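PDB 6KCW: alginate lyase from Chitinophaga sp. MD30, which cleaves the polysaccharide alginate by beta-elimination as a member of polysaccharide lyase family 36. Local coordinates for residues I2-I8 with D26-A30; Y72-V78 with V92-F96. One frame throughout, in Å; residues are numbered along the deposited sequence.

Contact 1. Residues I2-I8 with D26-A30; sequences IPSSLSI and DFGNA
Ile8 lays its CD1 methyl over one face of the Phe27 ring, 3.9 Å from the ring centroid and 9° off the normal, a CH-pi contact; with chi1 m and chi2 t the same CD1 also comes 4.0 Å from Asp26 CB and 3.6 Å from Asp26 O. Phe27 (chi1 -70°, chi2 -91°) directs its CA-to-CB bond away from residues 2-8, yet its ring still meets the strand's side chains, Phe27 CD1 lying 3.9 Å from Leu6 CD1. Residues 5-8 are extended, so Leu6 and Ile8 both point toward the helix end, while Ser7 between them points away. CA neighbours are Ile8 with Asp26 at 7.1 Å, Leu6 with Phe27 at 6.9 Å and Ile2 with Gly28 at 5.9 Å. This is the C-terminal turn of helix 20-27 set on an edge strand of a beta-sandwich: Leu6 and Ile8 are hydrogen-bonded through their backbones to Leu237 and Leu235 of strand 228-241. Gly28, just after the helix, leaves helical geometry with phi 99° and psi -39°; a CB would lie 3.0 Å from Pro3 CD and be jammed against Phe27 O. Pro3 CG packs 3.2 Å from Phe27 O, and Leu6 CD2 lies 3.3 Å from Asp26 O. No hydrogen bond joins the segments; Asp26 OD2 is bound by Tyr13 and Tyr18, Asn29 ND2, 4.0 Å from Pro3 CD, bonds to Ala1 O, and Asn29 OD1 accepts from Asp65 N.

Contact 2. Residues Y72-V78 with V92-F96; sequences YELDYDV and VGFGF
Val92 opens the facing segment, its CG2 3.8 Å from Val78 CG2. At Gly93 (phi 73°, psi -168°) the chain turns a corner; Tyr76 OH lies 3.4 Å from Gly93 CA, and a CB would clash with that hydroxyl. Phe94 (chi1 m, chi2 82°) turns its edge to the face of Tyr76 (chi1 p), centroids 5.4 Å apart and planes at 61°, and stacks with Phe211 of strand 206-215. A water 2.5 Å from both Tyr76 OH and Phe94 O donates to the carbonyl. Phe96 (chi1 -65°) receives Tyr72 CB over its face, 4.0 Å from the centroid, and brings CZ to 3.4 Å from Leu74 CD2; Leu74 (chi1 p, chi2 p) also sets CD2 3.7 Å from Phe94 CB. Strands 72-78 and 94-96 run antiparallel at 169°, their axes approaching to 7.8 Å, with Leu74 opposite Phe94 and Tyr72 opposite Phe96. They belong to the two facing sheets of the concanavalin-like jelly roll, which meet through side chains. With no direct hydrogen bond between the segments, the sheets are joined here by apolar and aromatic contact, and the water supplies a polar bridge to the Tyr76 hydroxyl.

Overall arrangement
The two contacts come in series along the chain, contact 1 first, with centres 13 Å apart. Strands 5-8 and 71-80 both pair antiparallel with strand 228-241, on either side of it, so both contacts draw on the nine-stranded sheet. Contact 2 lies near the centre of the chain, where that sheet faces the six-stranded one; contact 1 lies farther out, at its edge. They touch: Phe27 CE1 is 3.8 Å from Phe94 CE2, and Ser4 CA packs 3.6 Å from Tyr72 OH, which is hydrogen-bonded to Ser67 O. The N-terminal strand and helix 20-27 thus pack at the core's edge, with Ile8's side chain about 8 Å from the calcium ion bound by Asn9, Asn11, Gly43 and Asp233.

Contact 1. Residues I2-I8 with D26-A30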
loop_
_atom_site.group_PDB
_atom_site.type_symbol
_atom_site.label_atom_id
_atom_site.label_comp_id
_atom_site.label_asym_id
_atom_site.label_seq_id
_atom_site.Cartn_x
_atom_site.Cartn_y
_atom_site.Cartn_z
ATOM N N ILE A 2 0.771 -7.819 -18.083
ATOM C CA ILE A 2 1.345 -6.769 -17.250
ATOM C C ILE A 2 0.535 -5.505 -17.499
ATOM O O ILE A 2 0.901 -4.696 -18.368
ATOM C CB ILE A 2 2.827 -6.542 -17.567
ATOM C CG1 ILE A 2 3.550 -7.877 -17.642
ATOM C CG2 ILE A 2 3.472 -5.650 -16.521
ATOM C CD1 ILE A 2 5.021 -7.723 -17.923
ATOM N N PRO A 3 -0.543 -5.282 -16.750
ATOM C CA PRO A 3 -1.438 -4.159 -17.057
ATOM C C PRO A 3 -0.749 -2.813 -16.908
ATOM O O PRO A 3 0.198 -2.650 -16.133
ATOM C CB PRO A 3 -2.556 -4.316 -16.023
ATOM C CG PRO A 3 -1.870 -4.959 -14.854
ATOM C CD PRO A 3 -0.861 -5.907 -15.453
ATOM N N SER A 4 -1.237 -1.840 -17.681
ATOM C CA SER A 4 -0.966 -0.436 -17.407
ATOM C C SER A 4 -2.176 0.293 -16.840
ATOM O O SER A 4 -2.023 1.405 -16.334
ATOM C CB SER A 4 -0.459 0.291 -18.665
ATOM O OG SER A 4 -1.199 -0.063 -19.809
ATOM N N SER A 5 -3.361 -0.313 -16.886
ATOM C CA SER A 5 -4.528 0.204 -16.192
ATOM C C SER A 5 -5.351 -0.961 -15.650
ATOM O O SER A 5 -5.339 -2.069 -16.195
ATOM C CB SER A 5 -5.395 1.070 -17.105
ATOM O OG SER A 5 -5.887 0.309 -18.191
ATOM N N LEU A 6 -6.063 -0.701 -14.561
ATOM C CA LEU A 6 -6.920 -1.712 -13.968
ATOM C C LEU A 6 -8.140 -1.021 -13.393
ATOM O O LEU A 6 -8.052 0.104 -12.896
ATOM C CB LEU A 6 -6.216 -2.507 -12.856
ATOM C CG LEU A 6 -5.120 -3.515 -13.193
ATOM C CD1 LEU A 6 -4.567 -4.081 -11.899
ATOM C CD2 LEU A 6 -5.635 -4.631 -14.090
ATOM N N SER A 7 -9.270 -1.716 -13.441
ATOM C CA SER A 7 -10.495 -1.220 -12.825
ATOM C C SER A 7 -11.232 -2.435 -12.285
ATOM O O SER A 7 -11.729 -3.264 -13.055
ATOM C CB SER A 7 -11.345 -0.444 -13.822
ATOM O OG SER A 7 -11.602 0.852 -13.322
ATOM N N ILE A 8 -11.271 -2.554 -10.964
ATOM C CA ILE A 8 -11.748 -3.755 -10.302
ATOM C C ILE A 8 -12.602 -3.291 -9.132
ATOM O O ILE A 8 -12.086 -2.684 -8.189
ATOM C CB ILE A 8 -10.594 -4.654 -9.815
ATOM C CG1 ILE A 8 -9.520 -4.810 -10.902
ATOM C CG2 ILE A 8 -11.120 -6.030 -9.422
ATOM C CD1 ILE A 8 -8.210 -5.450 -10.440
ATOM N N ASP A 26 -7.802 -10.844 -12.629
ATOM C CA ASP A 26 -8.233 -9.450 -12.532
ATOM C C ASP A 26 -7.059 -8.479 -12.572
ATOM O O ASP A 26 -7.131 -7.431 -13.226
ATOM C CB ASP A 26 -9.025 -9.247 -11.245
ATOM C CG ASP A 26 -10.324 -9.993 -11.257
ATOM O OD1 ASP A 26 -10.989 -9.937 -12.309
ATOM O OD2 ASP A 26 -10.673 -10.636 -10.239
ATOM N N PHE A 27 -6.011 -8.807 -11.857
ATOM C CA PHE A 27 -4.860 -7.964 -11.765
ATOM C C PHE A 27 -3.886 -8.224 -12.874
ATOM O O PHE A 27 -3.067 -7.407 -13.152
ATOM C CB PHE A 27 -4.173 -8.208 -10.444
ATOM C CG PHE A 27 -4.925 -7.700 -9.263
ATOM C CD1 PHE A 27 -4.717 -6.439 -8.799
ATOM C CD2 PHE A 27 -5.787 -8.499 -8.591
ATOM C CE1 PHE A 27 -5.378 -5.974 -7.718
ATOM C CE2 PHE A 27 -6.460 -8.047 -7.510
ATOM C CZ PHE A 27 -6.253 -6.779 -7.066
ATOM N N GLY A 28 -3.965 -9.372 -13.503
ATOM C CA GLY A 28 -3.048 -9.702 -14.573
ATOM C C GLY A 28 -1.962 -10.584 -14.035
ATOM O O GLY A 28 -1.541 -11.494 -14.661
ATOM N N ASN A 29 -1.518 -10.297 -12.839
ATOM C CA ASN A 29 -0.518 -11.091 -12.193
ATOM C C ASN A 29 -0.590 -10.792 -10.716
ATOM O O ASN A 29 -0.966 -9.716 -10.368
ATOM C CB ASN A 29 0.870 -10.894 -12.817
ATOM C CG ASN A 29 1.437 -9.529 -12.583
ATOM O OD1 ASN A 29 2.033 -9.280 -11.572
ATOM N ND2 ASN A 29 1.279 -8.660 -13.536
ATOM N N ALA A 30 -0.260 -11.762 -9.869
ATOM C CA ALA A 30 -0.301 -11.639 -8.404
ATOM C C ALA A 30 0.475 -12.794 -7.828
ATOM O O ALA A 30 -0.090 -13.827 -7.564
ATOM C CB ALA A 30 -1.729 -11.707 -7.928
#

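Contact 2. Residues Y72-V78 with V92-F96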
loop_
_atom_site.group_PDB
_atom_site.type_symbol
_atom_site.label_atom_id
_atom_site.label_comp_id
_atom_site.label_asym_id
_atom_site.label_seq_id
_atom_site.Cartn_x
_atom_site.Cartn_y
_atom_site.Cartn_z
ATOM N N TYR A 72 2.310 7.520 -12.300
ATOM C CA TYR A 72 1.304 6.526 -11.974
ATOM C C TYR A 72 0.357 7.106 -10.937
ATOM O O TYR A 72 0.698 8.034 -10.196
ATOM C CB TYR A 72 1.936 5.218 -11.452
ATOM C CG TYR A 72 1.858 4.080 -12.450
ATOM C CD1 TYR A 72 0.677 3.346 -12.602
ATOM C CD2 TYR A 72 2.942 3.763 -13.268
ATOM C CE1 TYR A 72 0.585 2.306 -13.521
ATOM C CE2 TYR A 72 2.866 2.734 -14.196
ATOM C CZ TYR A 72 1.683 2.002 -14.313
ATOM O OH TYR A 72 1.580 0.975 -15.230
ATOM N N GLU A 73 -0.850 6.549 -10.905
ATOM C CA GLU A 73 -1.801 6.898 -9.869
ATOM C C GLU A 73 -2.668 5.688 -9.607
ATOM O O GLU A 73 -2.745 4.775 -10.431
ATOM C CB GLU A 73 -2.674 8.089 -10.274
ATOM C CG GLU A 73 -3.574 7.738 -11.421
ATOM C CD GLU A 73 -4.528 8.821 -11.734
ATOM O OE1 GLU A 73 -4.502 9.850 -11.025
ATOM O OE2 GLU A 73 -5.306 8.645 -12.694
ATOM N N LEU A 74 -3.329 5.683 -8.452
ATOM C CA LEU A 74 -4.387 4.706 -8.235
ATOM C C LEU A 74 -5.387 5.274 -7.240
ATOM O O LEU A 74 -5.120 6.265 -6.553
ATOM C CB LEU A 74 -3.834 3.339 -7.772
ATOM C CG LEU A 74 -2.876 3.179 -6.589
ATOM C CD1 LEU A 74 -3.614 3.247 -5.251
ATOM C CD2 LEU A 74 -2.141 1.859 -6.708
ATOM N N ASP A 75 -6.553 4.639 -7.196
ATOM C CA ASP A 75 -7.647 4.990 -6.300
ATOM C C ASP A 75 -8.290 3.703 -5.808
ATOM O O ASP A 75 -8.398 2.728 -6.555
ATOM C CB ASP A 75 -8.735 5.857 -6.990
ATOM C CG ASP A 75 -8.385 7.337 -7.027
ATOM O OD1 ASP A 75 -7.623 7.756 -7.931
ATOM O OD2 ASP A 75 -8.876 8.088 -6.153
ATOM N N TYR A 76 -8.730 3.714 -4.558
ATOM C CA TYR A 76 -9.429 2.577 -3.981
ATOM C C TYR A 76 -10.116 3.059 -2.720
ATOM O O TYR A 76 -9.800 4.130 -2.187
ATOM C CB TYR A 76 -8.484 1.409 -3.661
ATOM C CG TYR A 76 -7.458 1.729 -2.592
ATOM C CD1 TYR A 76 -6.229 2.270 -2.933
ATOM C CD2 TYR A 76 -7.731 1.506 -1.247
ATOM C CE1 TYR A 76 -5.290 2.565 -1.967
ATOM C CE2 TYR A 76 -6.812 1.815 -0.282
ATOM C CZ TYR A 76 -5.590 2.342 -0.648
ATOM O OH TYR A 76 -4.656 2.644 0.310
ATOM N N ASP A 77 -11.066 2.261 -2.256
ATOM C CA ASP A 77 -11.697 2.478 -0.968
ATOM C C ASP A 77 -11.226 1.409 -0.007
ATOM O O ASP A 77 -10.912 0.286 -0.408
ATOM C CB ASP A 77 -13.224 2.446 -1.068
ATOM C CG ASP A 77 -13.757 3.592 -1.874
ATOM O OD1 ASP A 77 -13.271 4.726 -1.666
ATOM O OD2 ASP A 77 -14.640 3.358 -2.726
ATOM N N VAL A 78 -11.173 1.770 1.262
ATOM C CA VAL A 78 -10.729 0.850 2.292
ATOM C C VAL A 78 -11.555 1.108 3.539
ATOM O O VAL A 78 -11.903 2.254 3.842
ATOM C CB VAL A 78 -9.217 0.990 2.561
ATOM C CG1 VAL A 78 -8.851 2.434 2.842
ATOM C CG2 VAL A 78 -8.807 0.078 3.704
ATOM N N VAL A 92 -1.452 -1.264 4.573
ATOM C CA VAL A 92 -2.832 -1.312 4.097
ATOM C C VAL A 92 -2.882 -0.730 2.690
ATOM O O VAL A 92 -2.125 0.174 2.349
ATOM C CB VAL A 92 -3.779 -0.547 5.061
ATOM C CG1 VAL A 92 -3.396 0.930 5.147
ATOM C CG2 VAL A 92 -5.237 -0.707 4.649
ATOM N N GLY A 93 -3.771 -1.272 1.862
ATOM C CA GLY A 93 -4.091 -0.664 0.581
ATOM C C GLY A 93 -3.009 -0.799 -0.482
ATOM O O GLY A 93 -2.033 -1.518 -0.347
ATOM N N PHE A 94 -3.206 -0.043 -1.553
ATOM C CA PHE A 94 -2.455 -0.189 -2.789
ATOM C C PHE A 94 -1.455 0.947 -2.938
ATOM O O PHE A 94 -1.817 2.119 -2.806
ATOM C CB PHE A 94 -3.414 -0.225 -3.980
ATOM C CG PHE A 94 -4.295 -1.451 -4.000
ATOM C CD1 PHE A 94 -5.448 -1.502 -3.240
ATOM C CD2 PHE A 94 -3.951 -2.555 -4.765
ATOM C CE1 PHE A 94 -6.252 -2.631 -3.253
ATOM C CE2 PHE A 94 -4.747 -3.686 -4.786
ATOM C CZ PHE A 94 -5.895 -3.734 -4.025
ATOM N N GLY A 95 -0.196 0.588 -3.193
ATOM C CA GLY A 95 0.857 1.549 -3.428
ATOM C C GLY A 95 1.728 1.177 -4.613
ATOM O O GLY A 95 1.338 0.369 -5.460
ATOM N N PHE A 96 2.927 1.756 -4.672
ATOM C CA PHE A 96 3.818 1.589 -5.810
ATOM C C PHE A 96 5.228 1.338 -5.317
ATOM O O PHE A 96 5.584 1.687 -4.188
ATOM C CB PHE A 96 3.807 2.818 -6.731
ATOM C CG PHE A 96 2.479 3.057 -7.408
ATOM C CD1 PHE A 96 2.101 2.298 -8.506
ATOM C CD2 PHE A 96 1.614 4.041 -6.950
ATOM C CE1 PHE A 96 0.879 2.514 -9.134
ATOM C CE2 PHE A 96 0.394 4.270 -7.579
ATOM C CZ PHE A 96 0.029 3.509 -8.675
HETATM O O HOH W 1 -2.362 3.019 -0.511
#